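Secreted protein (Streptomyces lividans TK24, PDB 5LXZ) probably acts as a secreted copper-radical oxidase of the galactose oxidase-like family AA5, with a copper site of tyrosine and histidine ligands. Local coordinates at residues 439-443 with 444-448. The protein carries 1 engineered substitution. Residues are numbered along the deposited sequence; the frame is centred on the assembly and turned at random.
Sequences RLYHP and DTNEF. With EDO (1,2-ethanediol), chain H.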
loop_
_atom_site.group_PDB
_atom_site.type_symbol
_atom_site.label_atom_id
_atom_site.label_comp_id
_atom_site.label_asym_id
_atom_site.label_seq_id
_atom_site.Cartn_x
_atom_site.Cartn_y
_atom_site.Cartn_z
ATOM N N ARG A 439 7.469 -10.352 -15.154
ATOM C CA ARG A 439 6.589 -11.270 -15.792
ATOM C C ARG A 439 5.300 -10.577 -16.160
ATOM O O ARG A 439 4.862 -9.634 -15.486
ATOM C CB ARG A 439 6.225 -12.427 -14.871
ATOM C CG ARG A 439 7.385 -13.331 -14.537
ATOM C CD ARG A 439 7.054 -14.160 -13.315
ATOM N NE ARG A 439 8.102 -15.156 -13.080
ATOM C CZ ARG A 439 9.300 -14.896 -12.575
ATOM N NH1 ARG A 439 9.635 -13.686 -12.146
ATOM N NH2 ARG A 439 10.220 -15.884 -12.488
ATOM N N LEU A 440 4.675 -11.071 -17.206
ATOM C CA LEU A 440 3.290 -10.789 -17.489
ATOM C C LEU A 440 2.424 -11.943 -17.061
ATOM O O LEU A 440 2.657 -13.101 -17.478
ATOM C CB LEU A 440 3.073 -10.479 -18.973
ATOM C CG LEU A 440 3.728 -9.239 -19.538
ATOM C CD1 LEU A 440 3.588 -9.238 -21.042
ATOM C CD2 LEU A 440 3.176 -7.944 -18.945
ATOM N N TYR A 441 1.426 -11.683 -16.221
ATOM C CA TYR A 441 0.391 -12.663 -15.896
ATOM C C TYR A 441 -0.720 -12.504 -16.915
ATOM O O TYR A 441 -1.157 -11.390 -17.211
ATOM C CB TYR A 441 -0.174 -12.412 -14.503
ATOM C CG TYR A 441 -1.322 -13.317 -14.190
ATOM C CD1 TYR A 441 -1.130 -14.698 -14.030
ATOM C CD2 TYR A 441 -2.616 -12.837 -14.132
ATOM C CE1 TYR A 441 -2.218 -15.541 -13.816
ATOM C CE2 TYR A 441 -3.677 -13.654 -13.869
ATOM C CZ TYR A 441 -3.484 -15.020 -13.723
ATOM O OH TYR A 441 -4.568 -15.828 -13.500
ATOM N N HIS A 442 -1.168 -13.620 -17.466
ATOM C CA HIS A 442 -2.209 -13.630 -18.453
ATOM C C HIS A 442 -3.426 -14.313 -17.829
ATOM O O HIS A 442 -3.387 -15.519 -17.616
ATOM C CB HIS A 442 -1.711 -14.426 -19.653
ATOM C CG HIS A 442 -0.583 -13.768 -20.378
ATOM N ND1 HIS A 442 -0.759 -12.620 -21.129
ATOM C CD2 HIS A 442 0.727 -14.072 -20.449
ATOM C CE1 HIS A 442 0.403 -12.258 -21.645
ATOM N NE2 HIS A 442 1.317 -13.129 -21.258
ATOM N N PRO A 443 -4.481 -13.555 -17.472
ATOM C CA PRO A 443 -5.640 -14.198 -16.796
ATOM C C PRO A 443 -6.344 -15.263 -17.645
ATOM O O PRO A 443 -6.883 -16.228 -17.096
ATOM C CB PRO A 443 -6.591 -13.032 -16.488
ATOM C CG PRO A 443 -5.738 -11.819 -16.536
ATOM C CD PRO A 443 -4.574 -12.084 -17.452
ATOM N N ASP A 444 -6.297 -15.111 -18.965
ATOM C CA ASP A 444 -6.970 -16.067 -19.852
ATOM C C ASP A 444 -6.290 -17.447 -19.887
ATOM O O ASP A 444 -6.981 -18.470 -20.031
ATOM C CB ASP A 444 -7.230 -15.469 -21.259
ATOM C CG ASP A 444 -5.954 -15.001 -21.984
ATOM O OD1 ASP A 444 -4.839 -15.046 -21.414
ATOM O OD2 ASP A 444 -6.084 -14.555 -23.152
ATOM N N THR A 445 -4.971 -17.500 -19.693
ATOM C CA THR A 445 -4.246 -18.768 -19.632
ATOM C C THR A 445 -3.860 -19.158 -18.202
ATOM O O THR A 445 -3.422 -20.274 -17.929
ATOM C CB THR A 445 -2.974 -18.696 -20.459
ATOM O OG1 THR A 445 -2.103 -17.690 -19.918
ATOM C CG2 THR A 445 -3.322 -18.395 -21.942
ATOM N N ASN A 446 -4.021 -18.224 -17.262
ATOM C CA ASN A 446 -3.557 -18.424 -15.882
ATOM C C ASN A 446 -2.097 -18.786 -15.769
ATOM O O ASN A 446 -1.699 -19.557 -14.887
ATOM C CB ASN A 446 -4.462 -19.422 -15.151
ATOM C CG ASN A 446 -4.343 -19.341 -13.635
ATOM O OD1 ASN A 446 -4.073 -18.294 -13.051
ATOM N ND2 ASN A 446 -4.580 -20.445 -12.991
ATOM N N GLU A 447 -1.279 -18.169 -16.626
ATOM C CA GLU A 447 0.151 -18.396 -16.594
ATOM C C GLU A 447 0.926 -17.108 -16.601
ATOM O O GLU A 447 0.435 -16.080 -17.045
ATOM C CB GLU A 447 0.598 -19.234 -17.810
ATOM C CG GLU A 447 -0.068 -20.611 -17.910
ATOM C CD GLU A 447 0.489 -21.655 -16.982
ATOM O OE1 GLU A 447 1.118 -21.343 -15.941
ATOM O OE2 GLU A 447 0.283 -22.869 -17.293
ATOM N N PHE A 448 2.167 -17.211 -16.163
ATOM C CA PHE A 448 3.162 -16.143 -16.277
ATOM C C PHE A 448 4.004 -16.337 -17.531
ATOM O O PHE A 448 4.335 -17.462 -17.904
ATOM C CB PHE A 448 4.138 -16.181 -15.107
ATOM C CG PHE A 448 3.643 -15.540 -13.840
ATOM C CD1 PHE A 448 3.233 -14.230 -13.837
ATOM C CD2 PHE A 448 3.752 -16.211 -12.626
ATOM C CE1 PHE A 448 2.848 -13.617 -12.651
ATOM C CE2 PHE A 448 3.359 -15.612 -11.442
ATOM C CZ PHE A 448 2.924 -14.310 -11.460
HETATM C C1 EDO H . -1.300 -22.959 -11.931
HETATM O O1 EDO H . -2.478 -23.334 -11.210
HETATM C C2 EDO H . -1.735 -22.041 -13.063
HETATM O O2 EDO H . -0.813 -22.014 -14.157
#
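Y441 gives its hydroxyl proton to the side-chain carbonyl of N446. OH of Y441 lies 2.6 Å from OD1 of N446, tilted 23° from the carbonyl plane. OD1 sits at the edge of the phenol ring, and the amide plane stands nearly upright to that ring. With CG anti to the backbone N (chi1 175°), Y441 runs beside the turn. A phenylalanine here would probably leave OD1 of N446 without this donor and its amide freer to turn.

N of H442 donates to O of E447 at 3.0 Å, nearly straight. O of H442 takes a 2.8 Å bond from N of N446, weak because it is bent, and a second weak one from N of T445. A G1 beta bulge sets N446 and E447 together opposite H442; N446 has the positive phi this needs (55°). O of N446 accepts a hydrogen bond from O2 of a 1,2-ethanediol. NE2 of H442 is hydrogen-bonded to OE1 of E449.

On the face that Y441 shares with F448, the edge of the Y441 ring points at the F448 ring, centroids 5.9 Å apart. CD of R439 lies over one F448 face, while the R439 guanidinium is hydrogen-bonded to OE1 of Q437.

Strands 438-442 and 447-450 are the third and fourth of a four-stranded Kelch propeller blade, with 447-450 at its edge. Strand 418-421 flanks 438-442. I385 of the neighbouring blade touches Y441 and N446, and T383 touches F448.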